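PDB 4OIF: beta-galactosidase from Geobacillus stearothermophilus, which probably hydrolyses beta-D-galactosides, releasing terminal non-reducing beta-D-galactose, as a glycoside hydrolase of family 42. Local coordinates for residues Gly82-Gly91 / Pro148-Tyr159; Pro317-Pro325 / Met349-Phe360. All coordinates share one frame; numbering follows the deposited sequence.

Interaction 1 of 2, residues Gly82-Gly91 / Pro148-Tyr159; sequences GRVILATPSG and PALLMWHVSNEY
L86 and W153 run alongside each other from the same face of two neighbouring parallel strands: L86 CD2 is 3.6 Å from W153 CZ3, and L150 CD1 comes up to L86 CB at 3.7 Å. On the other face H154 CB touches I85 CG2 at 3.6 Å and also packs on the methyl of A87. At the strand starts L151 CD1 sits over one face of the R83 guanidinium, whose bent chain folds back to meet it. The backbones are laced by bonds such as V84 N to A149 O, 2.7 Å and nearly straight (177°). Past the strand ends hydroxyls take over. T88 OG1, set by chi1 68° to face residues 148-159, accepts S156 N at 2.8 Å, and S156 OG donates to S90 OG, also 2.8 Å. E239 positions this cluster, bonding T88 OG1, S90 OG and Y159 OH. Outside, F74 of helix 68-79 packs on V84 and L86. N255 holds both N157 OD1 and the backbone N of E158. This pairs the third and fourth parallel strands of a TIM barrel, with N157, predicted to bind substrate, and the predicted proton donor E158 just beyond the fourth strand's C-terminal end.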
loop_
_atom_site.group_PDB
_atom_site.type_symbol
_atom_site.label_atom_id
_atom_site.label_comp_id
_atom_site.label_asym_id
_atom_site.label_seq_id
_atom_site.Cartn_x
_atom_site.Cartn_y
_atom_site.Cartn_z
ATOM N N GLY A 82 -2.989 47.525 -14.555
ATOM C CA GLY A 82 -2.899 46.413 -13.630
ATOM C C GLY A 82 -1.971 46.602 -12.440
ATOM O O GLY A 82 -1.269 47.604 -12.343
ATOM N N ARG A 83 -1.973 45.636 -11.523
ATOM C CA ARG A 83 -1.042 45.664 -10.401
ATOM C C ARG A 83 -0.236 44.366 -10.337
ATOM O O ARG A 83 -0.638 43.322 -10.871
ATOM C CB ARG A 83 -1.772 45.897 -9.066
ATOM C CG ARG A 83 -2.749 47.087 -9.022
ATOM C CD ARG A 83 -2.095 48.447 -9.228
ATOM N NE ARG A 83 -1.262 48.806 -8.094
ATOM C CZ ARG A 83 -1.693 49.483 -7.032
ATOM N NH1 ARG A 83 -2.960 49.881 -6.968
ATOM N NH2 ARG A 83 -0.854 49.758 -6.036
ATOM N N VAL A 84 0.914 44.444 -9.682
ATOM C CA VAL A 84 1.752 43.275 -9.489
ATOM C C VAL A 84 1.863 42.890 -8.016
ATOM O O VAL A 84 2.193 43.724 -7.173
ATOM C CB VAL A 84 3.168 43.496 -10.040
ATOM C CG1 VAL A 84 4.035 42.256 -9.756
ATOM C CG2 VAL A 84 3.116 43.831 -11.530
ATOM N N ILE A 85 1.540 41.635 -7.717
ATOM C CA ILE A 85 1.957 40.984 -6.480
ATOM C C ILE A 85 3.321 40.357 -6.754
ATOM O O ILE A 85 3.417 39.370 -7.487
ATOM C CB ILE A 85 0.957 39.903 -6.016
ATOM C CG1 ILE A 85 -0.392 40.532 -5.679
ATOM C CG2 ILE A 85 1.490 39.140 -4.800
ATOM C CD1 ILE A 85 -1.485 39.509 -5.441
ATOM N N LEU A 86 4.379 40.944 -6.203
ATOM C CA LEU A 86 5.720 40.449 -6.475
ATOM C C LEU A 86 6.076 39.371 -5.470
ATOM O O LEU A 86 5.975 39.569 -4.261
ATOM C CB LEU A 86 6.748 41.579 -6.432
ATOM C CG LEU A 86 8.174 41.208 -6.857
ATOM C CD1 LEU A 86 8.171 40.501 -8.192
ATOM C CD2 LEU A 86 9.058 42.433 -6.926
ATOM N N ALA A 87 6.477 38.219 -5.981
ATOM C CA ALA A 87 6.871 37.123 -5.125
ATOM C C ALA A 87 8.378 37.060 -4.989
ATOM O O ALA A 87 9.107 37.407 -5.927
ATOM C CB ALA A 87 6.344 35.805 -5.668
ATOM N N THR A 88 8.843 36.618 -3.822
ATOM C CA THR A 88 10.237 36.220 -3.679
ATOM C C THR A 88 10.391 34.776 -4.172
ATOM O O THR A 88 9.478 33.969 -4.042
ATOM C CB THR A 88 10.714 36.352 -2.247
ATOM O OG1 THR A 88 10.051 35.381 -1.426
ATOM C CG2 THR A 88 10.412 37.764 -1.736
ATOM N N PRO A 89 11.549 34.456 -4.758
ATOM C CA PRO A 89 11.650 33.207 -5.513
ATOM C C PRO A 89 12.159 32.003 -4.729
ATOM O O PRO A 89 12.507 31.003 -5.363
ATOM C CB PRO A 89 12.649 33.572 -6.618
ATOM C CG PRO A 89 13.576 34.531 -5.943
ATOM C CD PRO A 89 12.720 35.325 -4.970
ATOM N N SER A 90 12.214 32.084 -3.401
ATOM C CA SER A 90 12.801 31.004 -2.597
ATOM C C SER A 90 12.102 29.646 -2.780
ATOM O O SER A 90 12.664 28.612 -2.435
ATOM C CB SER A 90 12.796 31.380 -1.115
ATOM O OG SER A 90 11.476 31.596 -0.656
ATOM N N GLY A 91 10.888 29.657 -3.324
ATOM C CA GLY A 91 10.156 28.435 -3.615
ATOM C C GLY A 91 10.878 27.391 -4.457
ATOM O O GLY A 91 10.587 26.205 -4.348
ATOM N N PRO A 148 4.941 51.926 -9.107
ATOM C CA PRO A 148 3.508 52.125 -8.836
ATOM C C PRO A 148 2.648 50.851 -8.970
ATOM O O PRO A 148 1.640 50.739 -8.276
ATOM C CB PRO A 148 3.099 53.174 -9.870
ATOM C CG PRO A 148 4.147 53.101 -10.936
ATOM C CD PRO A 148 5.413 52.747 -10.235
ATOM N N ALA A 149 3.039 49.908 -9.822
ATOM C CA ALA A 149 2.287 48.658 -9.959
ATOM C C ALA A 149 2.449 47.712 -8.772
ATOM O O ALA A 149 1.660 46.782 -8.614
ATOM C CB ALA A 149 2.681 47.936 -11.234
ATOM N N LEU A 150 3.456 47.937 -7.937
ATOM C CA LEU A 150 3.708 47.020 -6.825
ATOM C C LEU A 150 2.596 47.088 -5.796
ATOM O O LEU A 150 2.263 48.161 -5.311
ATOM C CB LEU A 150 5.052 47.308 -6.152
ATOM C CG LEU A 150 5.361 46.319 -5.020
ATOM C CD1 LEU A 150 5.312 44.907 -5.555
ATOM C CD2 LEU A 150 6.712 46.601 -4.355
ATOM N N LEU A 151 2.030 45.938 -5.457
ATOM C CA LEU A 151 0.897 45.913 -4.538
ATOM C C LEU A 151 1.195 45.232 -3.211
ATOM O O LEU A 151 0.832 45.723 -2.143
ATOM C CB LEU A 151 -0.297 45.208 -5.177
ATOM C CG LEU A 151 -1.568 45.362 -4.346
ATOM C CD1 LEU A 151 -2.071 46.797 -4.444
ATOM C CD2 LEU A 151 -2.649 44.373 -4.765
ATOM N N MET A 152 1.853 44.091 -3.294
ATOM C CA MET A 152 2.031 43.227 -2.139
ATOM C C MET A 152 3.191 42.261 -2.384
ATOM O O MET A 152 3.527 41.957 -3.530
ATOM C CB MET A 152 0.721 42.474 -1.860
ATOM C CG MET A 152 0.676 41.592 -0.616
ATOM S SD MET A 152 -1.003 40.925 -0.362
ATOM C CE MET A 152 -1.365 40.280 -1.990
ATOM N N TRP A 153 3.817 41.807 -1.306
ATOM C CA TRP A 153 4.836 40.787 -1.403
ATOM C C TRP A 153 4.205 39.409 -1.183
ATOM O O TRP A 153 3.389 39.223 -0.275
ATOM C CB TRP A 153 5.946 41.032 -0.386
ATOM C CG TRP A 153 6.807 42.220 -0.683
ATOM C CD1 TRP A 153 6.774 43.430 -0.064
ATOM C CD2 TRP A 153 7.845 42.297 -1.662
ATOM N NE1 TRP A 153 7.721 44.262 -0.599
ATOM C CE2 TRP A 153 8.392 43.590 -1.585
ATOM C CE3 TRP A 153 8.366 41.398 -2.601
ATOM C CZ2 TRP A 153 9.428 44.010 -2.414
ATOM C CZ3 TRP A 153 9.393 41.809 -3.415
ATOM C CH2 TRP A 153 9.917 43.104 -3.319
ATOM N N HIS A 154 4.604 38.460 -2.027
ATOM C CA HIS A 154 4.187 37.065 -1.965
ATOM C C HIS A 154 5.433 36.270 -1.559
ATOM O O HIS A 154 6.212 35.842 -2.400
ATOM C CB HIS A 154 3.608 36.653 -3.337
ATOM C CG HIS A 154 3.217 35.209 -3.475
ATOM N ND1 HIS A 154 4.080 34.161 -3.217
ATOM C CD2 HIS A 154 2.081 34.645 -3.958
ATOM C CE1 HIS A 154 3.472 33.017 -3.486
ATOM N NE2 HIS A 154 2.262 33.283 -3.946
ATOM N N VAL A 155 5.655 36.110 -0.262
ATOM C CA VAL A 155 6.944 35.594 0.176
ATOM C C VAL A 155 7.030 34.082 0.042
ATOM O O VAL A 155 6.284 33.334 0.690
ATOM C CB VAL A 155 7.247 36.008 1.614
ATOM C CG1 VAL A 155 8.624 35.512 2.037
ATOM C CG2 VAL A 155 7.206 37.501 1.707
ATOM N N SER A 156 7.971 33.655 -0.804
ATOM C CA SER A 156 8.165 32.252 -1.169
ATOM C C SER A 156 6.904 31.681 -1.796
ATOM O O SER A 156 6.127 32.403 -2.425
ATOM C CB SER A 156 8.562 31.407 0.047
ATOM O OG SER A 156 9.079 30.162 -0.375
ATOM N N ASN A 157 6.703 30.379 -1.613
ATOM C CA ASN A 157 5.486 29.742 -2.084
ATOM C C ASN A 157 5.159 28.448 -1.341
ATOM O O ASN A 157 5.996 27.544 -1.268
ATOM C CB ASN A 157 5.589 29.468 -3.583
ATOM C CG ASN A 157 4.263 29.094 -4.182
ATOM O OD1 ASN A 157 3.436 29.961 -4.476
ATOM N ND2 ASN A 157 4.036 27.794 -4.346
ATOM N N GLU A 158 3.938 28.378 -0.803
ATOM C CA GLU A 158 3.424 27.197 -0.098
ATOM C C GLU A 158 4.464 26.528 0.802
ATOM O O GLU A 158 4.784 25.352 0.612
ATOM C CB GLU A 158 2.872 26.174 -1.106
ATOM C CG GLU A 158 1.570 26.610 -1.763
ATOM C CD GLU A 158 0.840 25.495 -2.499
ATOM O OE1 GLU A 158 1.506 24.603 -3.085
ATOM O OE2 GLU A 158 -0.415 25.518 -2.489
ATOM N N TYR A 159 5.006 27.298 1.744
ATOM C CA TYR A 159 5.944 26.796 2.751
ATOM C C TYR A 159 5.525 25.442 3.307
ATOM O O TYR A 159 4.343 25.219 3.574
ATOM C CB TYR A 159 6.055 27.777 3.921
ATOM C CG TYR A 159 6.944 28.977 3.715
ATOM C CD1 TYR A 159 8.294 28.826 3.389
ATOM C CD2 TYR A 159 6.447 30.271 3.899
ATOM C CE1 TYR A 159 9.123 29.934 3.231
ATOM C CE2 TYR A 159 7.260 31.380 3.742
ATOM C CZ TYR A 159 8.599 31.211 3.414
ATOM O OH TYR A 159 9.412 32.314 3.255
#

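Interaction 2 of 2, residues Pro317-Pro325 / Met349-Phe360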
loop_
_atom_site.group_PDB
_atom_site.type_symbol
_atom_site.label_atom_id
_atom_site.label_comp_id
_atom_site.label_asym_id
_atom_site.label_seq_id
_atom_site.Cartn_x
_atom_site.Cartn_y
_atom_site.Cartn_z
ATOM N N PRO A 317 -10.377 40.939 6.259
ATOM C CA PRO A 317 -10.523 40.197 5.001
ATOM C C PRO A 317 -9.265 39.390 4.642
ATOM O O PRO A 317 -8.154 39.798 4.989
ATOM C CB PRO A 317 -10.766 41.298 3.970
ATOM C CG PRO A 317 -11.291 42.446 4.753
ATOM C CD PRO A 317 -10.617 42.382 6.080
ATOM N N PHE A 318 -9.442 38.257 3.970
ATOM C CA PHE A 318 -8.305 37.476 3.501
ATOM C C PHE A 318 -8.203 37.560 1.983
ATOM O O PHE A 318 -9.068 38.109 1.325
ATOM C CB PHE A 318 -8.412 36.014 3.961
ATOM C CG PHE A 318 -9.482 35.220 3.249
ATOM C CD1 PHE A 318 -10.777 35.170 3.750
ATOM C CD2 PHE A 318 -9.184 34.504 2.087
ATOM C CE1 PHE A 318 -11.765 34.440 3.101
ATOM C CE2 PHE A 318 -10.165 33.767 1.430
ATOM C CZ PHE A 318 -11.462 33.736 1.942
ATOM N N LEU A 319 -7.138 37.014 1.422
ATOM C CA LEU A 319 -6.981 37.044 -0.016
ATOM C C LEU A 319 -6.883 35.625 -0.570
ATOM O O LEU A 319 -5.988 34.862 -0.221
ATOM C CB LEU A 319 -5.752 37.886 -0.404
ATOM C CG LEU A 319 -5.852 39.389 -0.071
ATOM C CD1 LEU A 319 -4.499 40.089 -0.121
ATOM C CD2 LEU A 319 -6.857 40.116 -0.968
ATOM N N LEU A 320 -7.838 35.259 -1.416
ATOM C CA LEU A 320 -7.699 34.032 -2.174
ATOM C C LEU A 320 -6.538 34.240 -3.129
ATOM O O LEU A 320 -6.620 35.074 -4.032
ATOM C CB LEU A 320 -8.975 33.691 -2.926
ATOM C CG LEU A 320 -8.891 32.399 -3.737
ATOM C CD1 LEU A 320 -8.627 31.235 -2.801
ATOM C CD2 LEU A 320 -10.169 32.175 -4.544
ATOM N N MET A 321 -5.443 33.513 -2.906
ATOM C CA MET A 321 -4.247 33.668 -3.734
ATOM C C MET A 321 -4.299 32.728 -4.940
ATOM O O MET A 321 -3.852 33.072 -6.044
ATOM C CB MET A 321 -2.977 33.413 -2.912
ATOM C CG MET A 321 -1.671 33.697 -3.659
ATOM S SD MET A 321 -1.408 35.449 -4.024
ATOM C CE MET A 321 -1.449 36.124 -2.373
ATOM N N GLU A 322 -4.850 31.540 -4.730
ATOM C CA GLU A 322 -4.972 30.583 -5.815
ATOM C C GLU A 322 -6.304 29.842 -5.788
ATOM O O GLU A 322 -6.836 29.513 -4.725
ATOM C CB GLU A 322 -3.827 29.569 -5.769
ATOM C CG GLU A 322 -2.426 30.149 -5.940
ATOM C CD GLU A 322 -1.347 29.122 -5.631
ATOM O OE1 GLU A 322 -1.721 27.957 -5.363
ATOM O OE2 GLU A 322 -0.141 29.474 -5.653
ATOM N N CYS A 323 -6.835 29.606 -6.984
ATOM C CA CYS A 323 -7.845 28.583 -7.244
ATOM C C CYS A 323 -7.747 28.297 -8.741
ATOM O O CYS A 323 -7.053 29.022 -9.458
ATOM C CB CYS A 323 -9.253 29.034 -6.832
ATOM S SG CYS A 323 -9.962 30.406 -7.781
ATOM N N THR A 324 -8.389 27.237 -9.217
ATOM C CA THR A 324 -8.360 26.958 -10.655
ATOM C C THR A 324 -9.679 27.393 -11.281
ATOM O O THR A 324 -10.747 27.180 -10.703
ATOM C CB THR A 324 -8.063 25.444 -10.973
ATOM O OG1 THR A 324 -8.144 25.203 -12.387
ATOM C CG2 THR A 324 -9.008 24.522 -10.257
ATOM N N PRO A 325 -9.600 28.044 -12.452
ATOM C CA PRO A 325 -10.778 28.450 -13.232
ATOM C C PRO A 325 -11.427 27.259 -13.937
ATOM O O PRO A 325 -12.487 27.393 -14.542
ATOM C CB PRO A 325 -10.205 29.448 -14.248
ATOM C CG PRO A 325 -8.773 29.037 -14.412
ATOM C CD PRO A 325 -8.337 28.496 -13.071
ATOM N N MET A 349 -16.221 32.598 -2.300
ATOM C CA MET A 349 -14.978 33.084 -1.730
ATOM C C MET A 349 -15.132 34.512 -1.236
ATOM O O MET A 349 -14.722 34.826 -0.110
ATOM C CB MET A 349 -13.847 32.980 -2.747
ATOM C CG MET A 349 -13.294 31.573 -2.865
ATOM S SD MET A 349 -12.457 31.069 -1.353
ATOM C CE MET A 349 -12.196 29.331 -1.691
ATOM N N ILE A 350 -15.727 35.376 -2.058
ATOM C CA ILE A 350 -15.945 36.757 -1.615
ATOM C C ILE A 350 -16.897 36.821 -0.403
ATOM O O ILE A 350 -16.742 37.649 0.491
ATOM C CB ILE A 350 -16.504 37.635 -2.764
ATOM C CG1 ILE A 350 -15.567 37.571 -3.976
ATOM C CG2 ILE A 350 -16.724 39.100 -2.313
ATOM C CD1 ILE A 350 -14.165 38.055 -3.682
ATOM N N ALA A 351 -17.873 35.928 -0.368
ATOM C CA ALA A 351 -18.902 35.977 0.655
ATOM C C ALA A 351 -18.359 35.640 2.053
ATOM O O ALA A 351 -18.870 36.137 3.057
ATOM C CB ALA A 351 -20.038 35.040 0.288
ATOM N N HIS A 352 -17.332 34.798 2.116
ATOM C CA HIS A 352 -16.773 34.388 3.394
ATOM C C HIS A 352 -15.573 35.240 3.773
ATOM O O HIS A 352 -14.923 34.969 4.773
ATOM C CB HIS A 352 -16.381 32.909 3.371
ATOM C CG HIS A 352 -17.539 31.969 3.530
ATOM N ND1 HIS A 352 -17.885 31.413 4.743
ATOM C CD2 HIS A 352 -18.433 31.494 2.630
ATOM C CE1 HIS A 352 -18.944 30.638 4.583
ATOM N NE2 HIS A 352 -19.294 30.668 3.309
ATOM N N GLY A 353 -15.293 36.283 2.989
ATOM C CA GLY A 353 -14.332 37.286 3.411
ATOM C C GLY A 353 -13.181 37.668 2.489
ATOM O O GLY A 353 -12.450 38.614 2.778
ATOM N N SER A 354 -13.008 36.964 1.380
ATOM C CA SER A 354 -11.904 37.287 0.471
ATOM C C SER A 354 -12.086 38.625 -0.255
ATOM O O SER A 354 -13.179 38.941 -0.733
ATOM C CB SER A 354 -11.728 36.176 -0.561
ATOM O OG SER A 354 -10.665 36.469 -1.447
ATOM N N ASP A 355 -11.012 39.407 -0.335
ATOM C CA ASP A 355 -10.997 40.612 -1.169
ATOM C C ASP A 355 -10.266 40.370 -2.490
ATOM O O ASP A 355 -9.795 41.312 -3.131
ATOM C CB ASP A 355 -10.360 41.792 -0.427
ATOM C CG ASP A 355 -11.308 42.423 0.577
ATOM O OD1 ASP A 355 -12.532 42.183 0.481
ATOM O OD2 ASP A 355 -10.832 43.166 1.463
ATOM N N SER A 356 -10.189 39.112 -2.910
ATOM C CA SER A 356 -9.586 38.783 -4.198
ATOM C C SER A 356 -10.113 37.475 -4.774
ATOM O O SER A 356 -10.560 36.601 -4.040
ATOM C CB SER A 356 -8.064 38.693 -4.076
ATOM O OG SER A 356 -7.687 37.598 -3.260
ATOM N N ILE A 357 -10.069 37.377 -6.098
ATOM C CA ILE A 357 -10.165 36.121 -6.818
ATOM C C ILE A 357 -8.904 35.978 -7.688
ATOM O O ILE A 357 -8.722 36.655 -8.725
ATOM C CB ILE A 357 -11.444 36.029 -7.681
ATOM C CG1 ILE A 357 -12.704 36.155 -6.807
ATOM C CG2 ILE A 357 -11.463 34.720 -8.441
ATOM C CD1 ILE A 357 -12.899 35.031 -5.797
ATOM N N LEU A 358 -8.016 35.106 -7.230
ATOM C CA LEU A 358 -6.748 34.889 -7.897
ATOM C C LEU A 358 -6.577 33.404 -8.239
ATOM O O LEU A 358 -6.940 32.510 -7.465
ATOM C CB LEU A 358 -5.591 35.399 -7.030
ATOM C CG LEU A 358 -5.650 36.898 -6.698
ATOM C CD1 LEU A 358 -4.675 37.299 -5.576
ATOM C CD2 LEU A 358 -5.406 37.734 -7.950
ATOM N N TYR A 359 -6.028 33.172 -9.425
ATOM C CA TYR A 359 -5.892 31.857 -10.004
ATOM C C TYR A 359 -4.459 31.364 -10.025
ATOM O O TYR A 359 -3.487 32.138 -10.033
ATOM C CB TYR A 359 -6.405 31.848 -11.448
ATOM C CG TYR A 359 -7.746 32.511 -11.659
ATOM C CD1 TYR A 359 -8.884 32.052 -11.001
ATOM C CD2 TYR A 359 -7.879 33.587 -12.538
ATOM C CE1 TYR A 359 -10.113 32.660 -11.201
ATOM C CE2 TYR A 359 -9.099 34.194 -12.751
ATOM C CZ TYR A 359 -10.215 33.726 -12.080
ATOM O OH TYR A 359 -11.432 34.332 -12.288
ATOM N N PHE A 360 -4.334 30.052 -10.043
ATOM C CA PHE A 360 -3.196 29.469 -10.699
ATOM C C PHE A 360 -3.747 28.761 -11.921
ATOM O O PHE A 360 -4.568 27.859 -11.780
ATOM C CB PHE A 360 -2.426 28.491 -9.816
ATOM C CG PHE A 360 -1.171 28.016 -10.469
ATOM C CD1 PHE A 360 0.021 28.713 -10.298
ATOM C CD2 PHE A 360 -1.200 26.934 -11.335
ATOM C CE1 PHE A 360 1.172 28.308 -10.939
ATOM C CE2 PHE A 360 -0.054 26.524 -11.983
ATOM C CZ PHE A 360 1.134 27.212 -11.788
#
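L320 meets M349 crosswise, nearly perpendicular, with L320 CD2 3.6 Å from M349 CG. The leucine's CG is trans to its own backbone N (chi1 -180°), which sends the branch toward the last turn of helix 341-351. Next to this centre the F318 ring takes S354 CB over one face, a CH-pi contact of 3.8 Å to the ring centroid, while H352 O lies at its edge. In place of F318, an alanine is likely to strip the S354 methylene of its aromatic cover and open a gap beside the helix end. Toward the other end, C323 SG stands at the edge of the Y359 ring, 3.8 Å from Y359 CD1, and P325 lies over a face of it.

Farther out, S354 OG accepts L320 N at 3.1 Å (160°) and donates to S356 O at 2.6 Å, in the carbonyl plane on a lone pair. S356 OG gives a bond of 2.8 Å to L320 O, from above the carbonyl plane. G353, at positive phi, closes the helix in a Schellman motif, and R633 forms a salt bridge with D355 OD1. Strands 319-322 and 356-359 are the TIM barrel's seventh and eighth; E322, the predicted nucleophile, lies on the former, its OE1 bonded to Y286. Two buried serine hydroxyls, S354 and S356, thus supply links to L320 that backbone bonds would supply in a regular parallel ladder.

Overall arrangement
Both contacts are buried and belong to one TIM barrel: interaction 1 joins its third and fourth strands, interaction 2 its seventh and eighth, with centres about 16 Å apart. They meet inside the barrel, where H154 CD2 packs on M321 SD at 3.6 Å. In interaction 1 main-chain bonds join the strands along their length and hydroxyls gather beyond their C-terminal ends; in interaction 2 serine hydroxyls enter at the strand starts, beside a helix end. At the catalytic end, E158 OE2 comes within 4.0 Å of E322 OE1, so the two contacts bring the predicted proton donor and nucleophile together, each hydrogen-bonded to glycerol, probably from the crystallisation liquor.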